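Local structure of SusD homolog (Bacteroides thetaiotaomicron VPI-5482, 3FDH) at residues A[337-340]-A[341-344]; A[344-348]-A[349-353]; A[409-412]-A[413-416]. The protein probably binds glycans at the outer membrane, as a surface lipoprotein of the SusD/RagB family that serves nutrient uptake in this gut bacterium. One frame throughout, in Å; residues are numbered along the deposited sequence.

Contact 1 (A[337-340]-A[341-344]); sequences ELMF and LKAE
Glu337 and Leu341 run side by side on one flank of helix 335-348 and point the same way. The glutamate chain is fully extended, with CG anti to the backbone N (chi1 173°), and this stretch carries its carboxylate past the leucine until Glu337 OE2 lies 3.8 Å from Leu341 CD1. Its other oxygen, OE1, forms a salt bridge with Arg204. Behind the pair, Leu341 N donates to Glu337 O at 2.9 Å, and CB and CG of Leu341 rest against the same carbonyl. Leu338 O accepts from Lys342 N at 3.0 Å, while the Leu338 side chain turns away to Val227 and Met333. At Met339, a selenomethionine, the carbonyl receives Ala343 N with an N-H...O angle of 160°, and Met339 SE bends back to 4.3 Å from Lys342 CD. Phe340 sends its ring outward between helices 354-379 and 412-423, onto Leu357, Ala360 and Lys420. Phe340 O takes Glu344 N at 2.9 Å from above the carbonyl plane and also a weak bond from a water, whose oxygen lies 2.6 Å from Glu344 OE1 and donates to it. Regular i to i+4 bonding thus satisfies these carbonyls. Arg348 and Arg440 would probably favour a charged Glu344; for Glu337, Arg204 would stabilise charge, while the Glu433 carboxylate close to OE2 would probably oppose it.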
loop_
_atom_site.group_PDB
_atom_site.type_symbol
_atom_site.label_atom_id
_atom_site.label_comp_id
_atom_site.label_asym_id
_atom_site.label_seq_id
_atom_site.Cartn_x
_atom_site.Cartn_y
_atom_site.Cartn_z
ATOM N N GLU A 337 4.265 8.330 4.355
ATOM C CA GLU A 337 3.236 7.633 5.139
ATOM C C GLU A 337 3.526 7.812 6.626
ATOM O O GLU A 337 2.635 8.049 7.440
ATOM C CB GLU A 337 3.138 6.126 4.832
ATOM C CG GLU A 337 2.203 5.456 5.789
ATOM C CD GLU A 337 2.133 3.942 5.702
ATOM O OE1 GLU A 337 2.595 3.300 4.728
ATOM O OE2 GLU A 337 1.649 3.380 6.678
ATOM N N LEU A 338 4.786 7.735 6.983
ATOM C CA LEU A 338 5.144 7.838 8.408
ATOM C C LEU A 338 4.827 9.244 8.936
ATOM O O LEU A 338 4.398 9.451 10.074
ATOM C CB LEU A 338 6.623 7.495 8.609
ATOM C CG LEU A 338 7.098 7.383 10.045
ATOM C CD1 LEU A 338 6.610 6.097 10.659
ATOM C CD2 LEU A 338 8.650 7.513 10.073
HETATM N N MSE A 339 5.016 10.215 8.086
HETATM C CA MSE A 339 4.765 11.617 8.495
HETATM C C MSE A 339 3.284 11.905 8.581
HETATM O O MSE A 339 2.860 12.762 9.366
HETATM C CB MSE A 339 5.475 12.628 7.577
HETATM C CG MSE A 339 7.021 12.555 7.647
HETATM SE SE MSE A 339 7.740 12.845 9.434
HETATM C CE MSE A 339 7.879 11.146 10.101
ATOM N N PHE A 340 2.512 11.172 7.782
ATOM C CA PHE A 340 1.049 11.273 7.796
ATOM C C PHE A 340 0.504 10.593 9.040
ATOM O O PHE A 340 -0.539 10.975 9.590
ATOM C CB PHE A 340 0.404 10.711 6.530
ATOM C CG PHE A 340 0.464 11.638 5.347
ATOM C CD1 PHE A 340 -0.251 12.844 5.348
ATOM C CD2 PHE A 340 1.193 11.304 4.224
ATOM C CE1 PHE A 340 -0.195 13.722 4.277
ATOM C CE2 PHE A 340 1.258 12.189 3.149
ATOM C CZ PHE A 340 0.531 13.395 3.177
ATOM N N LEU A 341 1.231 9.589 9.505
ATOM C CA LEU A 341 0.845 8.910 10.739
ATOM C C LEU A 341 1.097 9.838 11.888
ATOM O O LEU A 341 0.308 9.970 12.826
ATOM C CB LEU A 341 1.580 7.583 10.920
ATOM C CG LEU A 341 1.032 6.391 10.143
ATOM C CD1 LEU A 341 2.038 5.232 10.029
ATOM C CD2 LEU A 341 -0.264 5.978 10.810
ATOM N N LYS A 342 2.231 10.497 11.817
ATOM C CA LYS A 342 2.642 11.455 12.868
ATOM C C LYS A 342 1.624 12.601 12.955
ATOM O O LYS A 342 1.152 12.985 14.017
ATOM C CB LYS A 342 3.982 12.047 12.517
ATOM C CG LYS A 342 4.574 12.979 13.610
ATOM C CD LYS A 342 5.980 13.422 13.290
ATOM C CE LYS A 342 6.469 14.404 14.328
ATOM N NZ LYS A 342 7.897 14.833 14.136
ATOM N N ALA A 343 1.298 13.131 11.793
ATOM C CA ALA A 343 0.289 14.203 11.669
ATOM C C ALA A 343 -1.093 13.743 12.165
ATOM O O ALA A 343 -1.787 14.473 12.887
ATOM C CB ALA A 343 0.214 14.715 10.197
ATOM N N GLU A 344 -1.484 12.542 11.793
ATOM C CA GLU A 344 -2.794 12.030 12.194
ATOM C C GLU A 344 -2.839 11.884 13.735
ATOM O O GLU A 344 -3.833 12.193 14.418
ATOM C CB GLU A 344 -3.108 10.681 11.569
ATOM C CG GLU A 344 -4.457 10.191 12.019
ATOM C CD GLU A 344 -4.839 8.883 11.474
ATOM O OE1 GLU A 344 -3.990 8.261 10.747
ATOM O OE2 GLU A 344 -6.034 8.532 11.717
HETATM O O HOH W 1 -2.107 8.747 8.999
#

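Contact 2 (A[344-348]-A[349-353]); sequences EALCR and LNRDA
Leu346 places CG anti to its carbonyl carbon (chi1 -71°), which sets its isobutyl group against the chain returning after the helix end; Leu349, with nearly the same torsions, folds back over the last turn so that its CG stands 3.4 Å from Ala345 O. Leu346 CB meets Ala353 CB at 3.8 Å, CD1 rests near the carbonyl oxygen of Asp352, and CD2 touches Arg351 CB. Cys347 SG reaches the same methyl, Ala353 CB, at 3.9 Å. One turn back, Arg348 grips Glu344 side-on: Arg348 NE and NH2 both donate to the single atom Glu344 OE2, at 2.8 and 2.9 Å, with that oxygen in the guanidinium plane. Arg440 binds the same oxygen, and NH1 of Arg348 pairs with Glu446. At the helix end the chain reverses through Asn350, whose phi is positive (59°). Asn350 N donates to Cys347 O at 2.8 Å, Arg351 N to Leu346 O at 2.8 Å, and a water bridges Cys347 O and Asn350 OD1. Leu346 O thus holds the returning strand of chain by its straightest bond, with an N-H...O angle of 165°. These backward bonds and the positive phi define a Schellman motif, here closing helix 335-348 in a turn that leads to the next helix, 354-379, with Ala353 as its N-cap residue.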
loop_
_atom_site.group_PDB
_atom_site.type_symbol
_atom_site.label_atom_id
_atom_site.label_comp_id
_atom_site.label_asym_id
_atom_site.label_seq_id
_atom_site.Cartn_x
_atom_site.Cartn_y
_atom_site.Cartn_z
ATOM N N GLU A 344 -1.484 12.542 11.793
ATOM C CA GLU A 344 -2.794 12.030 12.194
ATOM C C GLU A 344 -2.839 11.884 13.735
ATOM O O GLU A 344 -3.833 12.193 14.418
ATOM C CB GLU A 344 -3.108 10.681 11.569
ATOM C CG GLU A 344 -4.457 10.191 12.019
ATOM C CD GLU A 344 -4.839 8.883 11.474
ATOM O OE1 GLU A 344 -3.990 8.261 10.747
ATOM O OE2 GLU A 344 -6.034 8.532 11.717
ATOM N N ALA A 345 -1.743 11.379 14.273
ATOM C CA ALA A 345 -1.660 11.198 15.730
ATOM C C ALA A 345 -1.797 12.533 16.447
ATOM O O ALA A 345 -2.537 12.662 17.420
ATOM C CB ALA A 345 -0.340 10.476 16.133
ATOM N N LEU A 346 -1.106 13.548 15.955
ATOM C CA LEU A 346 -1.183 14.884 16.579
ATOM C C LEU A 346 -2.582 15.462 16.465
ATOM O O LEU A 346 -3.155 15.955 17.437
ATOM C CB LEU A 346 -0.134 15.842 15.986
ATOM C CG LEU A 346 1.327 15.524 16.378
ATOM C CD1 LEU A 346 2.266 16.054 15.343
ATOM C CD2 LEU A 346 1.695 15.999 17.777
ATOM N N CYS A 347 -3.172 15.338 15.292
ATOM C CA CYS A 347 -4.540 15.821 15.101
ATOM C C CYS A 347 -5.458 15.189 16.121
ATOM O O CYS A 347 -6.192 15.839 16.827
ATOM C CB CYS A 347 -5.053 15.465 13.709
ATOM S SG CYS A 347 -4.370 16.500 12.374
ATOM N N ARG A 348 -5.437 13.885 16.161
ATOM C CA ARG A 348 -6.336 13.180 17.074
ATOM C C ARG A 348 -6.039 13.486 18.552
ATOM O O ARG A 348 -6.910 13.302 19.413
ATOM C CB ARG A 348 -6.331 11.692 16.803
ATOM C CG ARG A 348 -6.924 11.362 15.454
ATOM C CD ARG A 348 -7.028 9.904 15.254
ATOM N NE ARG A 348 -7.415 9.558 13.888
ATOM C CZ ARG A 348 -8.654 9.509 13.413
ATOM N NH1 ARG A 348 -9.716 9.783 14.140
ATOM N NH2 ARG A 348 -8.833 9.208 12.153
ATOM N N LEU A 349 -4.828 13.971 18.828
ATOM C CA LEU A 349 -4.417 14.374 20.191
ATOM C C LEU A 349 -4.770 15.833 20.411
ATOM O O LEU A 349 -4.482 16.418 21.456
ATOM C CB LEU A 349 -2.912 14.151 20.460
ATOM C CG LEU A 349 -2.533 12.702 20.795
ATOM C CD1 LEU A 349 -1.050 12.458 20.582
ATOM C CD2 LEU A 349 -3.009 12.354 22.206
ATOM N N ASN A 350 -5.437 16.421 19.438
ATOM C CA ASN A 350 -5.716 17.839 19.554
ATOM C C ASN A 350 -4.471 18.714 19.669
ATOM O O ASN A 350 -4.469 19.745 20.380
ATOM C CB ASN A 350 -6.641 18.131 20.731
ATOM C CG ASN A 350 -7.988 18.593 20.275
ATOM O OD1 ASN A 350 -8.344 18.394 19.112
ATOM N ND2 ASN A 350 -8.737 19.249 21.164
ATOM N N ARG A 351 -3.396 18.273 19.021
ATOM C CA ARG A 351 -2.153 19.053 18.978
ATOM C C ARG A 351 -1.827 19.506 17.568
ATOM O O ARG A 351 -2.337 18.988 16.602
ATOM C CB ARG A 351 -0.963 18.275 19.528
ATOM C CG ARG A 351 -1.139 17.781 20.941
ATOM C CD ARG A 351 0.094 17.004 21.399
ATOM N NE ARG A 351 -0.241 16.095 22.490
ATOM C CZ ARG A 351 0.569 15.138 22.920
ATOM N NH1 ARG A 351 1.739 14.966 22.330
ATOM N NH2 ARG A 351 0.205 14.333 23.910
ATOM N N ASP A 352 -0.965 20.504 17.495
ATOM C CA ASP A 352 -0.550 21.094 16.207
ATOM C C ASP A 352 0.198 20.076 15.372
ATOM O O ASP A 352 1.207 19.521 15.802
ATOM C CB ASP A 352 0.344 22.317 16.425
ATOM C CG ASP A 352 0.733 23.011 15.128
ATOM O OD1 ASP A 352 0.004 22.934 14.145
ATOM O OD2 ASP A 352 1.776 23.686 15.106
ATOM N N ALA A 353 -0.307 19.861 14.158
ATOM C CA ALA A 353 0.277 18.884 13.207
ATOM C C ALA A 353 0.823 19.568 11.970
ATOM O O ALA A 353 1.227 18.936 11.019
ATOM C CB ALA A 353 -0.783 17.868 12.800
HETATM O O HOH W 2 -9.105 15.660 17.894
#

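Contact 3 (A[409-412]-A[413-416]); sequences AANP and LQET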
loop_
_atom_site.group_PDB
_atom_site.type_symbol
_atom_site.label_atom_id
_atom_site.label_comp_id
_atom_site.label_asym_id
_atom_site.label_seq_id
_atom_site.Cartn_x
_atom_site.Cartn_y
_atom_site.Cartn_z
ATOM N N ALA A 409 -5.743 24.312 8.838
ATOM C CA ALA A 409 -6.179 25.174 9.959
ATOM C C ALA A 409 -7.676 24.995 10.198
ATOM O O ALA A 409 -8.143 24.892 11.342
ATOM C CB ALA A 409 -5.877 26.643 9.685
ATOM N N ALA A 410 -8.408 24.925 9.098
ATOM C CA ALA A 410 -9.870 24.810 9.136
ATOM C C ALA A 410 -10.386 23.455 9.593
ATOM O O ALA A 410 -11.367 23.374 10.314
ATOM C CB ALA A 410 -10.491 25.193 7.804
ATOM N N ASN A 411 -9.734 22.390 9.162
ATOM C CA ASN A 411 -10.167 21.016 9.495
ATOM C C ASN A 411 -8.950 20.116 9.547
ATOM O O ASN A 411 -8.702 19.366 8.600
ATOM C CB ASN A 411 -11.127 20.476 8.433
ATOM C CG ASN A 411 -12.407 21.259 8.345
ATOM O OD1 ASN A 411 -13.272 21.116 9.193
ATOM N ND2 ASN A 411 -12.561 22.060 7.293
ATOM N N PRO A 412 -8.182 20.186 10.646
ATOM C CA PRO A 412 -6.906 19.485 10.729
ATOM C C PRO A 412 -6.917 18.020 10.330
ATOM O O PRO A 412 -6.221 17.623 9.413
ATOM C CB PRO A 412 -6.508 19.644 12.198
ATOM C CG PRO A 412 -7.225 20.894 12.673
ATOM C CD PRO A 412 -8.418 21.089 11.788
ATOM N N LEU A 413 -7.685 17.225 11.017
ATOM C CA LEU A 413 -7.716 15.797 10.708
ATOM C C LEU A 413 -8.158 15.479 9.285
ATOM O O LEU A 413 -7.541 14.674 8.581
ATOM C CB LEU A 413 -8.601 15.026 11.695
ATOM C CG LEU A 413 -8.611 13.502 11.484
ATOM C CD1 LEU A 413 -7.219 12.880 11.593
ATOM C CD2 LEU A 413 -9.603 12.875 12.474
ATOM N N GLN A 414 -9.269 16.090 8.918
ATOM C CA GLN A 414 -9.889 15.876 7.612
ATOM C C GLN A 414 -8.879 16.117 6.523
ATOM O O GLN A 414 -8.713 15.305 5.629
ATOM C CB GLN A 414 -11.075 16.816 7.399
ATOM C CG GLN A 414 -11.644 16.730 6.006
ATOM C CD GLN A 414 -12.853 17.621 5.811
ATOM O OE1 GLN A 414 -13.898 17.347 6.350
ATOM N NE2 GLN A 414 -12.718 18.669 5.001
ATOM N N GLU A 415 -8.247 17.274 6.613
ATOM C CA GLU A 415 -7.247 17.728 5.632
ATOM C C GLU A 415 -6.028 16.813 5.593
ATOM O O GLU A 415 -5.500 16.476 4.533
ATOM C CB GLU A 415 -6.837 19.168 5.883
ATOM C CG GLU A 415 -5.844 19.674 4.861
ATOM C CD GLU A 415 -6.353 19.692 3.387
ATOM O OE1 GLU A 415 -7.576 19.645 3.100
ATOM O OE2 GLU A 415 -5.487 19.794 2.489
ATOM N N THR A 416 -5.597 16.413 6.773
ATOM C CA THR A 416 -4.494 15.485 6.918
ATOM C C THR A 416 -4.770 14.179 6.179
ATOM O O THR A 416 -3.930 13.683 5.455
ATOM C CB THR A 416 -4.138 15.218 8.420
ATOM O OG1 THR A 416 -3.682 16.453 9.015
ATOM C CG2 THR A 416 -3.037 14.075 8.578
#
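Pro412 and Asn411, which bury the most surface here, form the tight one-residue turn between helices 393-410 and 412-423, in which Asn411 is both the first residue past one helix and the N-cap residue of the next. The Asn411 side chain makes no capping bond. Instead it lies alongside Gln414, both pointing the same way: Asn411 CB meets Gln414 CB at 3.8 Å and the two amides stack with their planes 20° apart, Asn411 ND2 being 4.1 Å from Gln414 NE2. Gln414 keeps its chain extended, CG anti to the backbone N (chi1 174°), and that straightness holds its amide beside the asparagine's. The backbone of Asn411 starts the new helix, Asn411 O taking Glu415 N at 2.9 Å almost head-on. Glu415 CB also rests on this oxygen, whereas the carboxylate bends off to Tyr274 and Gln419. Pro412 contributes its carbonyl, which accepts twice from one residue: Thr416 N donates to Pro412 O at 3.0 Å and Thr416 OG1 at 2.8 Å. Replacing Thr416 by a valine would probably cost Pro412 O its hydroxyl donor, leaving the backbone N-H as its remaining bond from that residue. The two donors approach from opposite faces of the carbonyl plane, Thr416 N only moderately tilted from it and Thr416 OG1 well above it, 41° out.

Contacts 1 and 2 follow each other along helix 335-348 and share Glu344, their centres about 10 Å apart. The methyl of Ala353, after the turn of contact 2, comes back to contact 1, Ala353 CB to Ala343 O 3.5 Å. Contact 3 comes later in the chain, yet its helix 412-423 packs against both. Thr416 CG2 lies 3.7 Å from Ala343 CB in contact 1. Toward contact 2, Cys347 SG stands 3.4 Å from Thr416 OG1, and Leu413 CD2 lies 3.5 Å from Arg348 NH1. Contact 1 thus stays within helix 335-348, contact 2 leads from it to helix 354-379, and contact 3 from helix 393-410 to 412-423, in this mainly helical, TPR-clan protein.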